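Local structure of MAR1 Ribonuclease (Caenorhabditis elegans, 2B34) at residues A[80-85]-A[89-94]; A[54-59]-A[65-70]; A[16-21]-A[96-101]. The protein is probably a hydrolase of the isochorismatase family, named as a ribonuclease. All coordinates share one frame; numbering follows the deposited sequence.

How the interactions relate
From the N terminus, strand 15-20 opens the long loop that interaction 3 closes when 96-101 returns to it. Inside that loop the other two contacts follow in series. Interaction 2 closes the short connection from strand 54-59 through helix 61-64 to 65-70; interaction 1 folds the segment after strand 81-84 back on that strand. Both are nested within interaction 3, and none cross. Strands 81-84, 54-59 and 15-20 are successive neighbours in the parallel sheet, joined by backbone hydrogen bonds. Interactions 1 and 3 pack the start and end of the connection from strand 81-84, outermost within this chain, to strand 103-109 against the sheet, while interaction 2 ties the approach to helix 69-74 to strand 54-59.

Interaction 1 of 3, residues A[80-85]-A[89-94]; sequences PIFDKT and MCIPPT
Phe-82 reaches from strand 81-84 to Ile-91, Pro-93 and Thr-94, and its contacts change in character along the side chain. At the root, CB rests against Ile-91 CD1 at 3.8 Å. Chi1 of -56° then sets CG anti to the carbonyl carbon and lays the ring against the proline. Beyond CG, the CD2 atom has Thr-94 CG2 4.0 Å away, a methyl approaching obliquely, while Pro-93 CB sits over the ring centre. This is a CH-pi contact, with CB 3.5 Å from the centroid of the Phe-82 ring and only 10° off its normal. At the tip, CZ is again 3.5 Å from Pro-93 CB. The setting is the alpha/beta fold of the isochorismatase family, built on a parallel sheet: 81-84 is an edge strand of the sheet within this chain, and 89-94 is the loop that leads from it to helix 95-98. The loop keeps its own shape through Ile-91 O, which accepts both Thr-94 N and, in the carbonyl plane at 2.7 Å, Thr-94 OG1. At the other end Lys-84 runs past Met-89, its CE 4.1 Å from Met-89 CA, with chi4 (64°) turning NZ out of the line of the otherwise extended chain. Its NZ forms a salt bridge with Asp-21 and is also hydrogen-bonded to the carbonyl oxygens of Lys-86 and Phe-87.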
ATOM      1  N   PRO A  80     -18.870  29.871   5.718  1.00 23.12           N
ATOM      2  CA  PRO A  80     -19.243  30.054   4.317  1.00 22.91           C
ATOM      3  C   PRO A  80     -19.724  28.750   3.682  1.00 22.63           C
ATOM      4  O   PRO A  80     -19.191  27.677   3.979  1.00 22.48           O
ATOM      5  CB  PRO A  80     -17.930  30.495   3.653  1.00 22.76           C
ATOM      6  CG  PRO A  80     -17.024  30.881   4.761  1.00 23.09           C
ATOM      7  CD  PRO A  80     -17.418  30.023   5.912  1.00 23.03           C
ATOM      8  N   ILE A  81     -20.737  28.859   2.829  1.00 22.45           N
ATOM      9  CA  ILE A  81     -21.210  27.744   2.021  1.00 22.55           C
ATOM     10  C   ILE A  81     -21.284  28.219   0.579  1.00 22.51           C
ATOM     11  O   ILE A  81     -22.089  29.091   0.247  1.00 22.33           O
ATOM     12  CB  ILE A  81     -22.605  27.231   2.472  1.00 22.47           C
ATOM     13  CG1 ILE A  81     -22.548  26.679   3.902  1.00 22.49           C
ATOM     14  CG2 ILE A  81     -23.130  26.173   1.487  1.00 22.34           C
ATOM     15  CD1 ILE A  81     -23.917  26.493   4.564  1.00 22.65           C
ATOM     16  N   PHE A  82     -20.439  27.640  -0.271  1.00 22.64           N
ATOM     17  CA  PHE A  82     -20.350  28.044  -1.673  1.00 22.80           C
ATOM     18  C   PHE A  82     -20.920  26.984  -2.610  1.00 22.91           C
ATOM     19  O   PHE A  82     -20.715  25.786  -2.404  1.00 22.84           O
ATOM     20  CB  PHE A  82     -18.899  28.342  -2.062  1.00 22.71           C
ATOM     21  CG  PHE A  82     -18.228  29.381  -1.199  1.00 23.47           C
ATOM     22  CD1 PHE A  82     -18.749  30.670  -1.096  1.00 23.93           C
ATOM     23  CD2 PHE A  82     -17.060  29.073  -0.504  1.00 23.79           C
ATOM     24  CE1 PHE A  82     -18.122  31.633  -0.300  1.00 24.59           C
ATOM     25  CE2 PHE A  82     -16.427  30.023   0.292  1.00 24.04           C
ATOM     26  CZ  PHE A  82     -16.959  31.307   0.395  1.00 23.98           C
ATOM     27  N   ASP A  83     -21.634  27.429  -3.638  1.00 22.77           N
ATOM     28  CA  ASP A  83     -22.077  26.521  -4.692  1.00 23.04           C
ATOM     29  C   ASP A  83     -21.046  26.465  -5.820  1.00 22.95           C
ATOM     30  O   ASP A  83     -20.261  27.397  -6.003  1.00 22.91           O
ATOM     31  CB  ASP A  83     -23.467  26.906  -5.219  1.00 23.23           C
ATOM     32  CG  ASP A  83     -23.479  28.249  -5.931  1.00 24.04           C
ATOM     33  OD1 ASP A  83     -23.120  29.270  -5.309  1.00 24.12           O
ATOM     34  OD2 ASP A  83     -23.870  28.280  -7.118  1.00 25.80           O
ATOM     35  N   LYS A  84     -21.050  25.364  -6.564  1.00 22.81           N
ATOM     36  CA  LYS A  84     -20.094  25.152  -7.647  1.00 22.77           C
ATOM     37  C   LYS A  84     -20.589  24.098  -8.631  1.00 23.01           C
ATOM     38  O   LYS A  84     -21.465  23.290  -8.307  1.00 22.96           O
ATOM     39  CB  LYS A  84     -18.717  24.743  -7.092  1.00 22.84           C
ATOM     40  CG  LYS A  84     -18.716  23.460  -6.249  1.00 22.51           C
ATOM     41  CD  LYS A  84     -17.298  22.994  -5.945  1.00 22.48           C
ATOM     42  CE  LYS A  84     -17.274  21.664  -5.183  1.00 21.44           C
ATOM     43  NZ  LYS A  84     -17.836  20.528  -5.969  1.00 21.33           N
ATOM     44  N   THR A  85     -20.010  24.117  -9.829  1.00 23.14           N
ATOM     45  CA  THR A  85     -20.218  23.072 -10.826  1.00 23.28           C
ATOM     46  C   THR A  85     -18.911  22.331 -11.097  1.00 23.37           C
ATOM     47  O   THR A  85     -18.920  21.164 -11.495  1.00 23.41           O
ATOM     48  CB  THR A  85     -20.776  23.641 -12.141  1.00 23.44           C
ATOM     49  OG1 THR A  85     -20.031  24.809 -12.507  1.00 23.40           O
ATOM     50  CG2 THR A  85     -22.252  24.007 -11.987  1.00 23.17           C
ATOM     51  N   MET A  89     -13.194  21.765  -4.807  1.00 21.53           N
ATOM     52  CA  MET A  89     -13.583  22.803  -3.851  1.00 21.27           C
ATOM     53  C   MET A  89     -12.733  24.062  -3.976  1.00 21.70           C
ATOM     54  O   MET A  89     -13.084  25.106  -3.428  1.00 21.81           O
ATOM     55  CB  MET A  89     -13.448  22.290  -2.419  1.00 21.05           C
ATOM     56  CG  MET A  89     -14.420  21.209  -2.034  1.00 20.27           C
ATOM     57  SD  MET A  89     -14.241  20.759  -0.298  1.00 19.83           S
ATOM     58  CE  MET A  89     -14.992  22.173   0.519  1.00 18.46           C
ATOM     59  N   CYS A  90     -11.600  23.949  -4.665  1.00 22.13           N
ATOM     60  CA  CYS A  90     -10.678  25.067  -4.812  1.00 22.50           C
ATOM     61  C   CYS A  90     -11.181  26.048  -5.864  1.00 22.85           C
ATOM     62  O   CYS A  90     -10.748  26.045  -7.019  1.00 22.79           O
ATOM     63  CB  CYS A  90      -9.259  24.574  -5.096  1.00 22.34           C
ATOM     64  SG  CYS A  90      -8.531  23.752  -3.662  1.00 23.19           S
ATOM     65  N   ILE A  91     -12.133  26.868  -5.431  1.00 23.26           N
ATOM     66  CA  ILE A  91     -12.722  27.922  -6.245  1.00 23.72           C
ATOM     67  C   ILE A  91     -12.282  29.274  -5.666  1.00 24.11           C
ATOM     68  O   ILE A  91     -11.895  29.336  -4.496  1.00 24.09           O
ATOM     69  CB  ILE A  91     -14.272  27.796  -6.292  1.00 23.70           C
ATOM     70  CG1 ILE A  91     -14.857  27.666  -4.876  1.00 23.71           C
ATOM     71  CG2 ILE A  91     -14.676  26.615  -7.179  1.00 23.70           C
ATOM     72  CD1 ILE A  91     -16.376  27.655  -4.812  1.00 23.64           C
ATOM     73  N   PRO A  92     -12.320  30.353  -6.480  1.00 24.61           N
ATOM     74  CA  PRO A  92     -11.898  31.686  -6.010  1.00 24.88           C
ATOM     75  C   PRO A  92     -12.299  32.084  -4.569  1.00 25.17           C
ATOM     76  O   PRO A  92     -11.434  32.553  -3.829  1.00 25.20           O
ATOM     77  CB  PRO A  92     -12.495  32.628  -7.059  1.00 24.98           C
ATOM     78  CG  PRO A  92     -12.429  31.822  -8.313  1.00 24.84           C
ATOM     79  CD  PRO A  92     -12.724  30.392  -7.902  1.00 24.48           C
ATOM     80  N   PRO A  93     -13.580  31.899  -4.169  1.00 25.54           N
ATOM     81  CA  PRO A  93     -13.994  32.226  -2.793  1.00 25.89           C
ATOM     82  C   PRO A  93     -13.240  31.515  -1.658  1.00 26.22           C
ATOM     83  O   PRO A  93     -13.318  31.955  -0.509  1.00 26.04           O
ATOM     84  CB  PRO A  93     -15.464  31.799  -2.766  1.00 25.83           C
ATOM     85  CG  PRO A  93     -15.906  31.886  -4.170  1.00 25.76           C
ATOM     86  CD  PRO A  93     -14.730  31.415  -4.958  1.00 25.56           C
ATOM     87  N   THR A  94     -12.534  30.427  -1.963  1.00 26.71           N
ATOM     88  CA  THR A  94     -11.808  29.676  -0.928  1.00 27.15           C
ATOM     89  C   THR A  94     -10.337  30.077  -0.822  1.00 27.71           C
ATOM     90  O   THR A  94      -9.627  29.615   0.072  1.00 27.68           O
ATOM     91  CB  THR A  94     -11.898  28.135  -1.143  1.00 27.05           C
ATOM     92  OG1 THR A  94     -11.265  27.776  -2.376  1.00 26.54           O
ATOM     93  CG2 THR A  94     -13.348  27.666  -1.149  1.00 26.84           C
TER

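Interaction 2 of 3, residues A[54-59]-A[65-70]; sequences TIVTEQ and GHTVPT
Glu-58, on strand 54-59, spreads both carboxylate oxygens across to His-66 and Thr-67, and direct hydrogen bonds carry most of this contact. OE1 receives His-66 ND1 at 2.9 Å in a nearly straight bond (171°). The acceptor lies close to the imidazole plane, at the ring edge, and is met on its syn side, somewhat out of the carboxylate plane; the two flat groups are turned 43° from each other. OE2 is gripped twice by one residue. Thr-67 OG1 donates to Glu-58 OE2 at 2.7 Å, on the anti lone pair of OE2, while Thr-67 N donates to the same OE2 at 2.8 Å from above the carboxylate plane. With OG1 set beside its own backbone N (chi1 -56°), both threonine donors can converge on that single oxygen.

A water makes the second kind of link. It donates to Thr-57 O at 2.8 Å and to Thr-67 OG1 at 3.0 Å, so the threonine hydroxyl is donor on one side and acceptor on the other. Beyond the polar bonds there is a van der Waals touch: the methyl Val-56 CG1 meets the hydroxyl oxygen Thr-67 OG1 tip to tip at 3.4 Å. In this alpha/beta fold, 65-70 follows short helix 61-64, beyond the C-terminal end of strand 54-59, and runs into the first turn of helix 69-74, with Val-68 at its N-cap position.

Three donors from two successive residues therefore hold the carboxylate against rotation. They probably ease the cost of burying its charge, and the carboxylate in turn is likely to favour a protonated, positively charged state of the more exposed imidazole.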
ATOM      1  N   THR A  54     -14.035  26.617   8.930  1.00 19.45           N
ATOM      2  CA  THR A  54     -14.747  25.590   8.176  1.00 19.01           C
ATOM      3  C   THR A  54     -15.264  26.179   6.868  1.00 18.69           C
ATOM      4  O   THR A  54     -15.765  27.306   6.842  1.00 18.41           O
ATOM      5  CB  THR A  54     -15.920  24.995   8.995  1.00 18.96           C
ATOM      6  OG1 THR A  54     -15.424  24.490  10.242  1.00 19.65           O
ATOM      7  CG2 THR A  54     -16.605  23.858   8.238  1.00 18.79           C
ATOM      8  N   ILE A  55     -15.123  25.405   5.792  1.00 18.37           N
ATOM      9  CA  ILE A  55     -15.624  25.760   4.467  1.00 18.00           C
ATOM     10  C   ILE A  55     -16.504  24.619   3.955  1.00 17.99           C
ATOM     11  O   ILE A  55     -16.123  23.454   4.021  1.00 18.12           O
ATOM     12  CB  ILE A  55     -14.456  26.009   3.455  1.00 18.05           C
ATOM     13  CG1 ILE A  55     -13.503  27.117   3.942  1.00 17.82           C
ATOM     14  CG2 ILE A  55     -14.995  26.289   2.039  1.00 17.72           C
ATOM     15  CD1 ILE A  55     -14.014  28.557   3.751  1.00 17.69           C
ATOM     16  N   VAL A  56     -17.683  24.966   3.444  1.00 17.86           N
ATOM     17  CA  VAL A  56     -18.613  23.986   2.892  1.00 17.68           C
ATOM     18  C   VAL A  56     -18.889  24.317   1.425  1.00 17.82           C
ATOM     19  O   VAL A  56     -19.150  25.472   1.084  1.00 17.58           O
ATOM     20  CB  VAL A  56     -19.956  23.954   3.678  1.00 17.57           C
ATOM     21  CG1 VAL A  56     -20.871  22.835   3.172  1.00 17.55           C
ATOM     22  CG2 VAL A  56     -19.714  23.795   5.175  1.00 17.42           C
ATOM     23  N   THR A  57     -18.813  23.306   0.561  1.00 17.94           N
ATOM     24  CA  THR A  57     -19.255  23.459  -0.826  1.00 18.25           C
ATOM     25  C   THR A  57     -20.472  22.592  -1.113  1.00 18.63           C
ATOM     26  O   THR A  57     -20.648  21.526  -0.513  1.00 18.60           O
ATOM     27  CB  THR A  57     -18.153  23.121  -1.866  1.00 18.16           C
ATOM     28  OG1 THR A  57     -17.721  21.760  -1.703  1.00 18.06           O
ATOM     29  CG2 THR A  57     -16.964  24.080  -1.744  1.00 18.02           C
ATOM     30  N   GLU A  58     -21.303  23.061  -2.040  1.00 18.95           N
ATOM     31  CA  GLU A  58     -22.425  22.284  -2.552  1.00 19.56           C
ATOM     32  C   GLU A  58     -22.359  22.242  -4.079  1.00 20.17           C
ATOM     33  O   GLU A  58     -22.277  23.285  -4.735  1.00 19.98           O
ATOM     34  CB  GLU A  58     -23.758  22.870  -2.076  1.00 19.38           C
ATOM     35  CG  GLU A  58     -23.861  23.013  -0.559  1.00 19.03           C
ATOM     36  CD  GLU A  58     -25.179  23.602  -0.090  1.00 19.03           C
ATOM     37  OE1 GLU A  58     -25.850  24.291  -0.884  1.00 17.25           O
ATOM     38  OE2 GLU A  58     -25.539  23.375   1.087  1.00 18.58           O
ATOM     39  N   GLN A  59     -22.367  21.031  -4.630  1.00 20.87           N
ATOM     40  CA  GLN A  59     -22.353  20.818  -6.075  1.00 21.67           C
ATOM     41  C   GLN A  59     -23.758  20.981  -6.633  1.00 22.47           C
ATOM     42  O   GLN A  59     -24.688  20.322  -6.170  1.00 22.46           O
ATOM     43  CB  GLN A  59     -21.813  19.420  -6.410  1.00 21.58           C
ATOM     44  CG  GLN A  59     -21.901  19.013  -7.895  1.00 20.80           C
ATOM     45  CD  GLN A  59     -20.798  19.602  -8.766  1.00 21.00           C
ATOM     46  OE1 GLN A  59     -20.887  19.579  -9.995  1.00 21.29           O
ATOM     47  NE2 GLN A  59     -19.751  20.116  -8.139  1.00 20.19           N
ATOM     48  N   GLY A  65     -29.726  19.369  -4.316  1.00 24.18           N
ATOM     49  CA  GLY A  65     -30.172  19.842  -3.009  1.00 23.37           C
ATOM     50  C   GLY A  65     -29.026  20.404  -2.190  1.00 22.93           C
ATOM     51  O   GLY A  65     -27.920  20.600  -2.703  1.00 22.95           O
ATOM     52  N   HIS A  66     -29.283  20.638  -0.908  1.00 22.33           N
ATOM     53  CA  HIS A  66     -28.330  21.315  -0.035  1.00 21.92           C
ATOM     54  C   HIS A  66     -27.668  20.386   0.986  1.00 21.23           C
ATOM     55  O   HIS A  66     -28.091  19.243   1.158  1.00 21.17           O
ATOM     56  CB  HIS A  66     -29.025  22.490   0.664  1.00 22.17           C
ATOM     57  CG  HIS A  66     -29.587  23.502  -0.288  1.00 22.79           C
ATOM     58  ND1 HIS A  66     -28.794  24.393  -0.980  1.00 23.05           N
ATOM     59  CD2 HIS A  66     -30.860  23.751  -0.676  1.00 23.50           C
ATOM     60  CE1 HIS A  66     -29.554  25.151  -1.748  1.00 23.39           C
ATOM     61  NE2 HIS A  66     -30.812  24.782  -1.585  1.00 23.38           N
ATOM     62  N   THR A  67     -26.632  20.892   1.657  1.00 20.60           N
ATOM     63  CA  THR A  67     -25.953  20.171   2.739  1.00 19.93           C
ATOM     64  C   THR A  67     -26.965  19.568   3.724  1.00 19.79           C
ATOM     65  O   THR A  67     -27.901  20.247   4.159  1.00 19.63           O
ATOM     66  CB  THR A  67     -24.960  21.099   3.498  1.00 19.90           C
ATOM     67  OG1 THR A  67     -24.027  21.670   2.573  1.00 19.52           O
ATOM     68  CG2 THR A  67     -24.186  20.338   4.574  1.00 20.10           C
ATOM     69  N   VAL A  68     -26.768  18.287   4.043  1.00 19.30           N
ATOM     70  CA  VAL A  68     -27.587  17.544   5.005  1.00 18.90           C
ATOM     71  C   VAL A  68     -27.790  18.345   6.305  1.00 18.85           C
ATOM     72  O   VAL A  68     -26.814  18.790   6.918  1.00 18.57           O
ATOM     73  CB  VAL A  68     -26.954  16.151   5.299  1.00 18.98           C
ATOM     74  CG1 VAL A  68     -27.620  15.461   6.486  1.00 18.49           C
ATOM     75  CG2 VAL A  68     -27.012  15.265   4.054  1.00 19.03           C
ATOM     76  N   PRO A  69     -29.064  18.554   6.705  1.00 18.85           N
ATOM     77  CA  PRO A  69     -29.447  19.349   7.880  1.00 18.95           C
ATOM     78  C   PRO A  69     -28.576  19.165   9.126  1.00 19.22           C
ATOM     79  O   PRO A  69     -28.118  20.157   9.695  1.00 19.31           O
ATOM     80  CB  PRO A  69     -30.884  18.895   8.142  1.00 18.90           C
ATOM     81  CG  PRO A  69     -31.413  18.642   6.770  1.00 18.67           C
ATOM     82  CD  PRO A  69     -30.259  18.045   5.998  1.00 18.78           C
ATOM     83  N   THR A  70     -28.342  17.917   9.532  1.00 19.55           N
ATOM     84  CA  THR A  70     -27.555  17.613  10.732  1.00 20.08           C
ATOM     85  C   THR A  70     -26.163  18.248  10.701  1.00 19.72           C
ATOM     86  O   THR A  70     -25.668  18.707  11.726  1.00 19.37           O
ATOM     87  CB  THR A  70     -27.404  16.092  10.947  1.00 20.31           C
ATOM     88  OG1 THR A  70     -28.671  15.454  10.746  1.00 22.58           O
ATOM     89  CG2 THR A  70     -26.926  15.795  12.361  1.00 20.76           C
TER
HETATM   90  O   HOH W   1     -21.745  20.025   1.643  1.00 16.67           O

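Interaction 3 of 3, residues A[16-21]-A[96-101]; sequences ALFVCD and DTLKKV
The Phe-18 ring presents its CZ corner to Leu-98, whose CD2 methyl approaches obliquely to 3.5 Å from Phe-18 CZ. On the other side of the ring plane lie Ile-55, of the neighbouring strand, and Met-89, of the loop leading to helix 95-98, so the crossing chain meets the ring from both sides. That chain is part of a beta-alpha-beta crossover in the alpha/beta fold of the isochorismatase family: it leaves strand 81-84, forms the short helix, and enters strand 103-109, directly beside strand 15-20. The contact is thus plain core packing between an inner strand and helix 95-98 with the chain that follows it.

The first bond of the Leu-98 side chain runs alongside the strand, but its end comes in to the ring. Its CG is anti to the carbonyl carbon (chi1 -68°); chi2 of 178° extends CD1 and leaves CD2 as the branch that turns to Phe-18, the two side chains crossing at about a right angle. With an alanine in place of Phe-18, the ring would be gone, which would probably open a gap between helix and sheet and leave Leu-98 CD2 without its support. Val-104 and Leu-106 of strand 103-109 also touch Phe-18.

At its far end the strand is tied to helix 114-124 by the Cys-20 to Cys-114 disulfide. Nearer its start, Ala-16 is small enough for the crossover to come close. Thr-97 CG2 stands 4.3 Å from Ala-16 CB, and Val-101 straddles that same CB, its CG1 and CG2 methyls each 4.1 Å from it.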
ATOM      1  N   ALA A  16      -7.764  24.086   8.327  1.00 21.59           N
ATOM      2  CA  ALA A  16      -9.143  24.370   7.940  1.00 20.96           C
ATOM      3  C   ALA A  16      -9.881  23.066   7.666  1.00 20.45           C
ATOM      4  O   ALA A  16      -9.286  22.092   7.185  1.00 20.15           O
ATOM      5  CB  ALA A  16      -9.194  25.282   6.712  1.00 20.93           C
ATOM      6  N   LEU A  17     -11.172  23.049   7.985  1.00 19.77           N
ATOM      7  CA  LEU A  17     -12.018  21.909   7.658  1.00 18.74           C
ATOM      8  C   LEU A  17     -12.800  22.180   6.382  1.00 18.36           C
ATOM      9  O   LEU A  17     -13.555  23.147   6.291  1.00 18.09           O
ATOM     10  CB  LEU A  17     -12.963  21.569   8.813  1.00 18.64           C
ATOM     11  CG  LEU A  17     -14.006  20.465   8.568  1.00 18.39           C
ATOM     12  CD1 LEU A  17     -13.375  19.072   8.356  1.00 17.48           C
ATOM     13  CD2 LEU A  17     -15.002  20.432   9.714  1.00 18.27           C
ATOM     14  N   PHE A  18     -12.603  21.315   5.396  1.00 17.90           N
ATOM     15  CA  PHE A  18     -13.344  21.388   4.147  1.00 17.93           C
ATOM     16  C   PHE A  18     -14.405  20.284   4.118  1.00 17.62           C
ATOM     17  O   PHE A  18     -14.086  19.098   4.228  1.00 17.30           O
ATOM     18  CB  PHE A  18     -12.385  21.280   2.953  1.00 17.83           C
ATOM     19  CG  PHE A  18     -11.807  22.606   2.495  1.00 18.63           C
ATOM     20  CD1 PHE A  18     -11.440  23.592   3.412  1.00 18.75           C
ATOM     21  CD2 PHE A  18     -11.600  22.851   1.137  1.00 18.73           C
ATOM     22  CE1 PHE A  18     -10.900  24.808   2.981  1.00 19.49           C
ATOM     23  CE2 PHE A  18     -11.063  24.063   0.696  1.00 19.38           C
ATOM     24  CZ  PHE A  18     -10.715  25.042   1.620  1.00 18.89           C
ATOM     25  N   VAL A  19     -15.666  20.691   3.989  1.00 17.61           N
ATOM     26  CA  VAL A  19     -16.793  19.762   3.885  1.00 17.68           C
ATOM     27  C   VAL A  19     -17.301  19.802   2.448  1.00 17.95           C
ATOM     28  O   VAL A  19     -17.931  20.785   2.037  1.00 17.84           O
ATOM     29  CB  VAL A  19     -17.952  20.158   4.849  1.00 17.57           C
ATOM     30  CG1 VAL A  19     -19.111  19.166   4.757  1.00 17.06           C
ATOM     31  CG2 VAL A  19     -17.455  20.293   6.292  1.00 17.19           C
ATOM     32  N   CYS A  20     -17.035  18.756   1.670  1.00 18.42           N
ATOM     33  CA  CYS A  20     -17.435  18.824   0.262  1.00 18.95           C
ATOM     34  C   CYS A  20     -18.644  17.994  -0.140  1.00 18.60           C
ATOM     35  O   CYS A  20     -18.668  16.759  -0.009  1.00 18.28           O
ATOM     36  CB  CYS A  20     -16.243  18.726  -0.722  1.00 19.79           C
ATOM     37  SG  CYS A  20     -16.060  17.314  -1.812  1.00 21.51           S
ATOM     38  N   ASP A  21     -19.668  18.727  -0.566  1.00 18.23           N
ATOM     39  CA  ASP A  21     -20.777  18.189  -1.336  1.00 18.02           C
ATOM     40  C   ASP A  21     -21.585  17.096  -0.627  1.00 18.10           C
ATOM     41  O   ASP A  21     -22.156  16.219  -1.274  1.00 18.11           O
ATOM     42  CB  ASP A  21     -20.272  17.738  -2.722  1.00 17.62           C
ATOM     43  CG  ASP A  21     -19.606  18.876  -3.504  1.00 17.32           C
ATOM     44  OD1 ASP A  21     -19.639  20.035  -3.035  1.00 17.15           O
ATOM     45  OD2 ASP A  21     -19.037  18.618  -4.586  1.00 16.79           O
ATOM     46  N   ASP A  96      -8.661  32.995  -0.053  1.00 30.14           N
ATOM     47  CA  ASP A  96      -8.259  33.735   1.151  1.00 30.51           C
ATOM     48  C   ASP A  96      -8.143  32.850   2.398  1.00 30.58           C
ATOM     49  O   ASP A  96      -7.247  33.051   3.221  1.00 30.57           O
ATOM     50  CB  ASP A  96      -9.209  34.909   1.418  1.00 30.62           C
ATOM     51  CG  ASP A  96      -8.901  36.129   0.557  1.00 31.32           C
ATOM     52  OD1 ASP A  96      -7.860  36.148  -0.136  1.00 32.18           O
ATOM     53  OD2 ASP A  96      -9.708  37.081   0.581  1.00 32.24           O
ATOM     54  N   THR A  97      -9.052  31.884   2.531  1.00 30.59           N
ATOM     55  CA  THR A  97      -8.988  30.882   3.602  1.00 30.63           C
ATOM     56  C   THR A  97      -7.707  30.052   3.490  1.00 30.60           C
ATOM     57  O   THR A  97      -7.013  29.831   4.486  1.00 30.54           O
ATOM     58  CB  THR A  97     -10.222  29.936   3.571  1.00 30.73           C
ATOM     59  OG1 THR A  97     -11.421  30.704   3.707  1.00 30.93           O
ATOM     60  CG2 THR A  97     -10.164  28.902   4.699  1.00 30.71           C
ATOM     61  N   LEU A  98      -7.402  29.613   2.269  1.00 30.50           N
ATOM     62  CA  LEU A  98      -6.260  28.738   2.002  1.00 30.52           C
ATOM     63  C   LEU A  98      -4.899  29.414   2.187  1.00 30.72           C
ATOM     64  O   LEU A  98      -3.909  28.746   2.489  1.00 30.70           O
ATOM     65  CB  LEU A  98      -6.365  28.126   0.598  1.00 30.29           C
ATOM     66  CG  LEU A  98      -7.488  27.110   0.350  1.00 30.03           C
ATOM     67  CD1 LEU A  98      -7.483  26.643  -1.097  1.00 29.30           C
ATOM     68  CD2 LEU A  98      -7.377  25.922   1.301  1.00 29.60           C
ATOM     69  N   LYS A  99      -4.856  30.732   2.000  1.00 30.82           N
ATOM     70  CA  LYS A  99      -3.630  31.499   2.221  1.00 31.15           C
ATOM     71  C   LYS A  99      -3.310  31.678   3.706  1.00 30.73           C
ATOM     72  O   LYS A  99      -2.187  32.026   4.068  1.00 31.05           O
ATOM     73  CB  LYS A  99      -3.693  32.851   1.498  1.00 31.16           C
ATOM     74  CG  LYS A  99      -3.329  32.758   0.015  1.00 31.94           C
ATOM     75  CD  LYS A  99      -3.492  34.091  -0.720  1.00 32.31           C
ATOM     76  CE  LYS A  99      -4.869  34.211  -1.372  1.00 34.53           C
ATOM     77  NZ  LYS A  99      -4.941  35.355  -2.334  1.00 35.73           N
ATOM     78  N   LYS A 100      -4.296  31.425   4.563  1.00 30.23           N
ATOM     79  CA  LYS A 100      -4.121  31.555   6.008  1.00 29.76           C
ATOM     80  C   LYS A 100      -3.739  30.240   6.691  1.00 29.09           C
ATOM     81  O   LYS A 100      -3.324  30.244   7.855  1.00 29.19           O
ATOM     82  CB  LYS A 100      -5.393  32.107   6.650  1.00 29.81           C
ATOM     83  CG  LYS A 100      -5.544  33.618   6.582  1.00 30.43           C
ATOM     84  CD  LYS A 100      -6.722  34.092   7.436  1.00 30.73           C
ATOM     85  CE  LYS A 100      -6.520  33.754   8.922  1.00 32.66           C
ATOM     86  NZ  LYS A 100      -7.717  34.087   9.749  1.00 33.37           N
ATOM     87  N   VAL A 101      -3.882  29.121   5.980  1.00 28.13           N
ATOM     88  CA  VAL A 101      -3.615  27.800   6.567  1.00 27.22           C
ATOM     89  C   VAL A 101      -2.529  27.005   5.833  1.00 26.69           C
ATOM     90  O   VAL A 101      -2.178  27.316   4.695  1.00 26.31           O
ATOM     91  CB  VAL A 101      -4.913  26.939   6.700  1.00 27.30           C
ATOM     92  CG1 VAL A 101      -5.892  27.592   7.662  1.00 27.24           C
ATOM     93  CG2 VAL A 101      -5.561  26.690   5.336  1.00 26.73           C
TER